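Local atomic coordinates of aminoglycoside N(3)-acetyltransferase (Streptomyces griseus, PDB entry 7LAP), a protein that probably transfers an acetyl group to the 3-amino group of aminoglycoside antibiotics, a modification associated with resistance to them. Residues D83-D88 with A102-F107; G250-A255 with V277-R282; G57-I62 with R126-A131. One frame throughout, in Å; residues are numbered along the deposited sequence.

Contact 1. Residues D83-D88 with A102-F107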
# COMPACT_ATOMS: atom_id res chain seq x y z
N ASP B 83 8.35 -3.38 7.23
CA ASP B 83 8.57 -2.88 8.58
C ASP B 83 9.34 -3.86 9.45
O ASP B 83 9.14 -3.92 10.66
CB ASP B 83 7.22 -2.53 9.19
CG ASP B 83 6.48 -1.53 8.32
OD1 ASP B 83 7.05 -0.46 8.12
OD2 ASP B 83 5.41 -1.84 7.74
N ALA B 84 10.23 -4.64 8.84
CA ALA B 84 11.12 -5.52 9.59
C ALA B 84 12.09 -4.69 10.42
O ALA B 84 12.42 -3.58 10.05
CB ALA B 84 11.90 -6.41 8.64
N PRO B 85 12.55 -5.21 11.56
CA PRO B 85 13.65 -4.55 12.25
C PRO B 85 14.88 -4.54 11.36
O PRO B 85 15.10 -5.49 10.60
CB PRO B 85 13.87 -5.41 13.51
CG PRO B 85 13.41 -6.77 13.11
CD PRO B 85 12.22 -6.50 12.19
N PRO B 86 15.66 -3.47 11.37
CA PRO B 86 16.86 -3.43 10.53
C PRO B 86 17.84 -4.54 10.91
O PRO B 86 17.89 -4.97 12.06
CB PRO B 86 17.45 -2.04 10.81
CG PRO B 86 16.94 -1.69 12.20
CD PRO B 86 15.56 -2.31 12.28
N TYR B 87 18.60 -5.02 9.91
CA TYR B 87 19.59 -6.06 10.16
C TYR B 87 20.53 -5.67 11.28
O TYR B 87 20.88 -6.49 12.13
CB TYR B 87 20.42 -6.33 8.91
CG TYR B 87 19.77 -7.16 7.84
CD1 TYR B 87 18.45 -7.60 7.95
CD2 TYR B 87 20.47 -7.50 6.68
CE1 TYR B 87 17.87 -8.37 6.94
CE2 TYR B 87 19.90 -8.24 5.68
CZ TYR B 87 18.60 -8.68 5.80
OH TYR B 87 18.06 -9.43 4.78
N ASP B 88 20.94 -4.40 11.29
CA ASP B 88 21.96 -3.86 12.17
C ASP B 88 21.40 -3.24 13.44
O ASP B 88 22.09 -2.43 14.07
CB ASP B 88 22.76 -2.79 11.43
CG ASP B 88 21.86 -1.67 10.91
OD1 ASP B 88 21.05 -1.92 9.98
OD2 ASP B 88 21.94 -0.54 11.44
N ALA B 102 12.00 -6.27 22.73
CA ALA B 102 10.83 -6.49 23.55
C ALA B 102 9.52 -6.20 22.81
O ALA B 102 8.50 -6.83 23.11
CB ALA B 102 10.91 -5.64 24.82
N HIS B 103 9.51 -5.28 21.85
CA HIS B 103 8.23 -4.77 21.35
C HIS B 103 8.02 -4.83 19.84
O HIS B 103 6.89 -4.58 19.39
CB HIS B 103 8.03 -3.31 21.80
CG HIS B 103 8.08 -3.14 23.28
ND1 HIS B 103 7.17 -3.73 24.13
CD2 HIS B 103 8.97 -2.49 24.07
CE1 HIS B 103 7.49 -3.45 25.38
NE2 HIS B 103 8.57 -2.70 25.37
N HIS B 104 9.04 -5.12 19.05
CA HIS B 104 8.82 -5.22 17.61
C HIS B 104 7.91 -6.40 17.28
O HIS B 104 8.23 -7.54 17.62
CB HIS B 104 10.13 -5.34 16.85
CG HIS B 104 10.00 -5.03 15.39
ND1 HIS B 104 10.44 -3.85 14.85
CD2 HIS B 104 9.44 -5.73 14.37
CE1 HIS B 104 10.20 -3.84 13.55
NE2 HIS B 104 9.58 -4.97 13.24
N PRO B 105 6.78 -6.17 16.62
CA PRO B 105 5.85 -7.28 16.36
C PRO B 105 6.44 -8.32 15.41
O PRO B 105 7.33 -8.04 14.61
CB PRO B 105 4.63 -6.59 15.75
CG PRO B 105 5.22 -5.32 15.10
CD PRO B 105 6.35 -4.91 15.99
N ALA B 106 5.93 -9.54 15.53
CA ALA B 106 6.32 -10.62 14.64
C ALA B 106 5.85 -10.37 13.22
O ALA B 106 4.76 -9.82 12.99
CB ALA B 106 5.71 -11.94 15.11
N PHE B 107 6.64 -10.86 12.26
CA PHE B 107 6.15 -10.98 10.89
C PHE B 107 4.83 -11.75 10.86
O PHE B 107 4.65 -12.73 11.60
CB PHE B 107 7.20 -11.67 10.01
CG PHE B 107 6.74 -11.89 8.58
CD1 PHE B 107 6.69 -10.83 7.67
CD2 PHE B 107 6.36 -13.15 8.15
CE1 PHE B 107 6.28 -11.04 6.34
CE2 PHE B 107 5.94 -13.36 6.83
CZ PHE B 107 5.89 -12.32 5.93
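Pro85 and the imidazole of His104 carry this contact, the proline lying over one face of the ring while the backbone of Asp83 meets its edge. Pro85 CD sits 3.6 Å from the centroid of the His104 ring, 28° off the ring normal, a CH-pi contact. It is displaced toward the rim, and its nearest ring atom is NE2, with CD to His104 NE2 at 3.2 Å. Pro85 CB lies over the same face, beyond the ND1-CE1 side, 4.0 Å from His104 ND1.

The histidine gets there by a side chain whose CG is anti to its own backbone N (chi1 -163°), extending the ring from the segment that leaves the helix toward 83-88. There NE2 donates a hydrogen bond to Asp83 O, 2.8 Å from His104 NE2, with the acceptor near the ring plane. An N-H...O angle of only 125° makes this bond weak despite its short length. Asp83 takes part through its carbonyl, while its carboxylate is turned to the dimer interface, where OD2 forms a salt bridge with Arg120 of the second subunit.

His104 is the first residue to depart from helical geometry after helix 94-103, so the contact closes the excursion between strand 74-78 and the end of that helix, beside the subunit interface. The Trp81 ring meets that of His104 steeply, Gly56 of the second subunit packs against the histidine, and Pro85 rests on Gln209 and Pro210 of strand 204-213.

Contact 2. Residues G250-A255 with V277-R282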
# COMPACT_ATOMS: atom_id res chain seq x y z
N GLY B 250 21.69 -8.41 -19.08
CA GLY B 250 22.06 -7.91 -20.39
C GLY B 250 22.82 -8.94 -21.21
O GLY B 250 22.57 -9.12 -22.40
N SER B 251 23.77 -9.65 -20.57
CA SER B 251 24.48 -10.72 -21.25
C SER B 251 23.55 -11.88 -21.56
O SER B 251 23.66 -12.51 -22.62
CB SER B 251 25.64 -11.24 -20.40
OG SER B 251 26.43 -10.17 -19.92
N MET B 252 22.66 -12.20 -20.62
CA MET B 252 21.64 -13.20 -20.86
C MET B 252 20.87 -12.90 -22.14
O MET B 252 20.75 -13.75 -23.03
CB MET B 252 20.69 -13.22 -19.66
CG MET B 252 19.72 -14.34 -19.62
SD MET B 252 18.68 -14.17 -18.14
CE MET B 252 19.87 -14.27 -16.78
N LEU B 253 20.35 -11.68 -22.24
CA LEU B 253 19.57 -11.28 -23.40
C LEU B 253 20.39 -11.36 -24.68
O LEU B 253 19.91 -11.85 -25.71
CB LEU B 253 19.03 -9.87 -23.21
CG LEU B 253 17.87 -9.77 -22.22
CD1 LEU B 253 17.76 -8.32 -21.69
CD2 LEU B 253 16.57 -10.21 -22.91
N ALA B 254 21.65 -10.90 -24.62
CA ALA B 254 22.52 -10.90 -25.79
C ALA B 254 22.83 -12.32 -26.24
O ALA B 254 23.05 -12.56 -27.43
CB ALA B 254 23.81 -10.14 -25.50
N ALA B 255 22.87 -13.27 -25.32
CA ALA B 255 23.04 -14.68 -25.65
C ALA B 255 21.76 -15.33 -26.17
O ALA B 255 21.76 -16.56 -26.35
CB ALA B 255 23.53 -15.44 -24.42
N VAL B 277 18.59 -19.01 -14.79
CA VAL B 277 19.39 -19.39 -13.63
C VAL B 277 20.65 -20.12 -14.07
O VAL B 277 21.75 -19.83 -13.59
CB VAL B 277 18.57 -20.25 -12.65
CG1 VAL B 277 19.50 -21.07 -11.78
CG2 VAL B 277 17.75 -19.38 -11.78
N GLU B 278 20.50 -21.08 -14.98
CA GLU B 278 21.68 -21.75 -15.53
C GLU B 278 22.68 -20.75 -16.10
O GLU B 278 23.88 -20.83 -15.84
CB GLU B 278 21.23 -22.74 -16.60
CG GLU B 278 22.34 -23.36 -17.42
CD GLU B 278 21.79 -24.35 -18.43
OE1 GLU B 278 20.74 -24.05 -19.05
OE2 GLU B 278 22.40 -25.43 -18.59
N PHE B 279 22.20 -19.76 -16.85
CA PHE B 279 23.11 -18.75 -17.38
C PHE B 279 23.74 -17.95 -16.25
O PHE B 279 24.94 -17.63 -16.30
CB PHE B 279 22.36 -17.82 -18.34
CG PHE B 279 23.24 -16.80 -19.02
CD1 PHE B 279 23.55 -15.59 -18.39
CD2 PHE B 279 23.76 -17.05 -20.29
CE1 PHE B 279 24.36 -14.65 -19.02
CE2 PHE B 279 24.58 -16.12 -20.93
CZ PHE B 279 24.89 -14.91 -20.29
N GLY B 280 22.95 -17.59 -15.24
CA GLY B 280 23.46 -16.71 -14.20
C GLY B 280 24.55 -17.37 -13.38
O GLY B 280 25.58 -16.75 -13.08
N VAL B 281 24.36 -18.64 -13.03
CA VAL B 281 25.38 -19.30 -12.22
C VAL B 281 26.65 -19.48 -13.03
O VAL B 281 27.76 -19.29 -12.52
CB VAL B 281 24.83 -20.62 -11.67
CG1 VAL B 281 23.79 -20.36 -10.62
CG2 VAL B 281 24.23 -21.42 -12.76
N ARG B 282 26.52 -19.82 -14.31
CA ARG B 282 27.71 -19.95 -15.15
C ARG B 282 28.40 -18.61 -15.33
O ARG B 282 29.63 -18.53 -15.36
CB ARG B 282 27.33 -20.56 -16.50
CG ARG B 282 28.50 -20.62 -17.49
CD ARG B 282 28.23 -21.63 -18.58
NE ARG B 282 26.90 -21.39 -19.12
CZ ARG B 282 26.61 -20.46 -20.03
NH1 ARG B 282 27.58 -19.71 -20.54
NH2 ARG B 282 25.36 -20.30 -20.44
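This is a helix-helix contact in which a single aromatic side chain, Phe279 of helix 273-289, lies against the C-terminal turn of helix 244-254. The two helices are linked through the antiparallel strands 259-263 and 266-272, which form one edge of the central mixed sheet, giving a helix-strand-strand-helix arrangement. No hydrogen bond crosses between the segments; the 198 Å² buried between them is held by apolar and CH-pi contacts.

Phe279 CG is anti to the backbone N (chi1 -176°), which carries the ring out from its own helix to the backbone of the other. One face of the ring lies against Met252 CA, 3.8 Å from the Phe279 centroid and 19° off the ring normal, a CH-pi contact made by the main chain. The backbone approach is closer still at the rim, where Met252 N is 3.4 Å from Phe279 CE1. Met252 CB continues the contact along one side of the ring, 3.9 Å from Phe279 CD1, before the rest of its side chain runs on into the interior. In the core around it, Met252 also touches Ile257, Phe271 and Ala276.

Ser251 meets the far end of the ring through carbon, its CB lying 3.7 Å from Phe279 CZ. Its hydroxyl is engaged within its own helix, where OG is hydrogen-bonded to Val247 O. Ile257, in the loop after helix 244-254, adds a further apolar neighbour for Phe279. On the side of the ring bearing CE2, where helix 244-254 has just ended, the methyl carbon Ala255 CB approaches Phe279 CE2 to 3.7 Å.

Contact 3. Residues G57-I62 with R126-A131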
# COMPACT_ATOMS: atom_id res chain seq x y z
N GLY B 57 -5.78 0.29 -12.32
CA GLY B 57 -4.58 0.11 -11.54
C GLY B 57 -4.11 -1.33 -11.45
O GLY B 57 -4.27 -2.13 -12.39
N PRO B 58 -3.48 -1.68 -10.31
CA PRO B 58 -2.88 -3.02 -10.15
C PRO B 58 -3.86 -4.15 -10.43
O PRO B 58 -3.46 -5.17 -11.01
CB PRO B 58 -2.41 -3.03 -8.68
CG PRO B 58 -2.10 -1.60 -8.38
CD PRO B 58 -3.19 -0.80 -9.16
N GLN B 59 -5.14 -3.99 -10.03
CA GLN B 59 -6.12 -5.06 -10.24
C GLN B 59 -6.22 -5.44 -11.71
O GLN B 59 -6.42 -6.62 -12.06
CB GLN B 59 -7.49 -4.62 -9.70
CG GLN B 59 -7.58 -4.43 -8.18
CD GLN B 59 -7.15 -5.68 -7.40
OE1 GLN B 59 -6.32 -5.61 -6.48
NE2 GLN B 59 -7.73 -6.83 -7.76
N THR B 60 -6.09 -4.45 -12.60
CA THR B 60 -6.20 -4.71 -14.04
C THR B 60 -4.99 -5.47 -14.56
O THR B 60 -5.14 -6.39 -15.38
CB THR B 60 -6.39 -3.37 -14.74
OG1 THR B 60 -7.71 -2.91 -14.45
CG2 THR B 60 -6.18 -3.50 -16.25
N VAL B 61 -3.79 -5.13 -14.08
CA VAL B 61 -2.60 -5.89 -14.46
C VAL B 61 -2.73 -7.34 -14.01
O VAL B 61 -2.47 -8.26 -14.79
CB VAL B 61 -1.33 -5.22 -13.89
CG1 VAL B 61 -0.08 -6.07 -14.21
CG2 VAL B 61 -1.17 -3.79 -14.48
N ILE B 62 -3.19 -7.56 -12.78
CA ILE B 62 -3.30 -8.93 -12.27
C ILE B 62 -4.34 -9.73 -13.06
O ILE B 62 -4.10 -10.87 -13.46
CB ILE B 62 -3.65 -8.91 -10.78
CG1 ILE B 62 -2.46 -8.42 -9.97
CG2 ILE B 62 -4.14 -10.32 -10.30
CD1 ILE B 62 -2.89 -7.96 -8.52
N ARG B 126 -0.62 -10.07 -3.17
CA ARG B 126 -0.74 -10.84 -1.93
C ARG B 126 -2.10 -10.62 -1.26
O ARG B 126 -2.56 -11.50 -0.54
CB ARG B 126 0.40 -10.49 -0.96
CG ARG B 126 0.11 -9.30 -0.12
CD ARG B 126 1.13 -9.04 0.97
NE ARG B 126 0.82 -7.77 1.63
CZ ARG B 126 0.06 -7.65 2.72
NH1 ARG B 126 -0.44 -8.72 3.33
NH2 ARG B 126 -0.18 -6.43 3.21
N ARG B 127 -2.77 -9.50 -1.53
CA ARG B 127 -4.07 -9.27 -0.91
C ARG B 127 -5.23 -9.86 -1.73
O ARG B 127 -6.38 -9.79 -1.30
CB ARG B 127 -4.26 -7.76 -0.65
CG ARG B 127 -3.18 -7.14 0.33
CD ARG B 127 -3.19 -5.58 0.41
NE ARG B 127 -4.46 -5.11 0.95
CZ ARG B 127 -4.61 -4.30 2.00
NH1 ARG B 127 -3.55 -3.85 2.66
NH2 ARG B 127 -5.84 -3.94 2.39
N ARG B 128 -4.95 -10.42 -2.91
CA ARG B 128 -6.01 -11.03 -3.70
C ARG B 128 -6.66 -12.18 -2.93
O ARG B 128 -5.96 -12.95 -2.27
CB ARG B 128 -5.48 -11.56 -5.04
CG ARG B 128 -5.17 -10.44 -6.08
CD ARG B 128 -6.43 -9.86 -6.72
NE ARG B 128 -7.07 -10.82 -7.60
CZ ARG B 128 -7.50 -10.54 -8.84
NH1 ARG B 128 -7.36 -9.31 -9.33
NH2 ARG B 128 -8.07 -11.48 -9.58
N PRO B 129 -7.98 -12.36 -3.05
CA PRO B 129 -8.61 -13.59 -2.53
C PRO B 129 -7.91 -14.82 -3.08
O PRO B 129 -7.61 -14.90 -4.26
CB PRO B 129 -10.06 -13.49 -3.03
CG PRO B 129 -10.30 -12.03 -3.22
CD PRO B 129 -8.96 -11.46 -3.69
N GLY B 130 -7.60 -15.77 -2.19
CA GLY B 130 -6.90 -16.97 -2.56
C GLY B 130 -5.38 -16.86 -2.72
O GLY B 130 -4.72 -17.89 -2.94
N ALA B 131 -4.80 -15.65 -2.65
CA ALA B 131 -3.34 -15.54 -2.79
C ALA B 131 -2.67 -16.17 -1.58
O ALA B 131 -3.23 -16.22 -0.49
CB ALA B 131 -2.90 -14.07 -2.91
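Arg128 meets Gln59 and Ile62 of helix 58-69 with its long side chain, and the residues before it bring the chain there from the end of helix 120-126. Arg126 and Arg127 direct their guanidinium groups elsewhere: Arg126 NE makes a salt bridge to Glu123 OE1, while Arg127 NH1 donates to Glu123 O of the second subunit.

At Arg128 the side chain turns toward the helix, bent at both chi2 (-76°) and chi3 (-70°), and runs alongside Ile62, the two chains pointing opposite ways. This folding brings one face of the guanidinium over the isoleucine branch methyl, with Ile62 CG2 lying 3.5 Å from Arg128 NH1 and 3.7 Å from Arg128 CZ. The methyl is offset toward the rim of the group. Farther back, Ile62 CD1 comes within 4.2 Å of Arg128 CG, so the apolar part of the arginine also borders the isoleucine. The end of Gln59 comes close to the same guanidinium, in an orientation that is doubtful. The charged end is held by helix 58-69 itself, one residue past the segment, where Arg128 NH2 forms a salt bridge with Asp63 OD1. Leu144 of strand 141-145 also packs on the arginine.

From Arg128 the chain passes through Pro129 and Gly130, the latter with positive phi (80°), and turns back at Ala131, whose N bonds to Arg128 O at 3.0 Å. This is a type II beta turn; it leads into edge strand 132-133 of the central mixed sheet, with its first residue docked on helix 58-69.

From the N terminus, the chain first enters contact 3 at 57-62, at the start of helix 58-69, the second helix after strand 41-46, and that loop closes only at 126-131. Within it contact 1 is nested: 83-88, in the loop beyond strand 74-78, meets 102-107 after a short helical excursion. Contact 2 opens and closes later, in series with both, and ties the helices that precede and follow the last two sheet strands in sequence. Contacts 1 and 3 both touch the second subunit, with nearest atoms about 8 Å apart, whereas contact 2 lies across the chain's centre from each, about 19 Å away between nearest atoms, and touches no other chain.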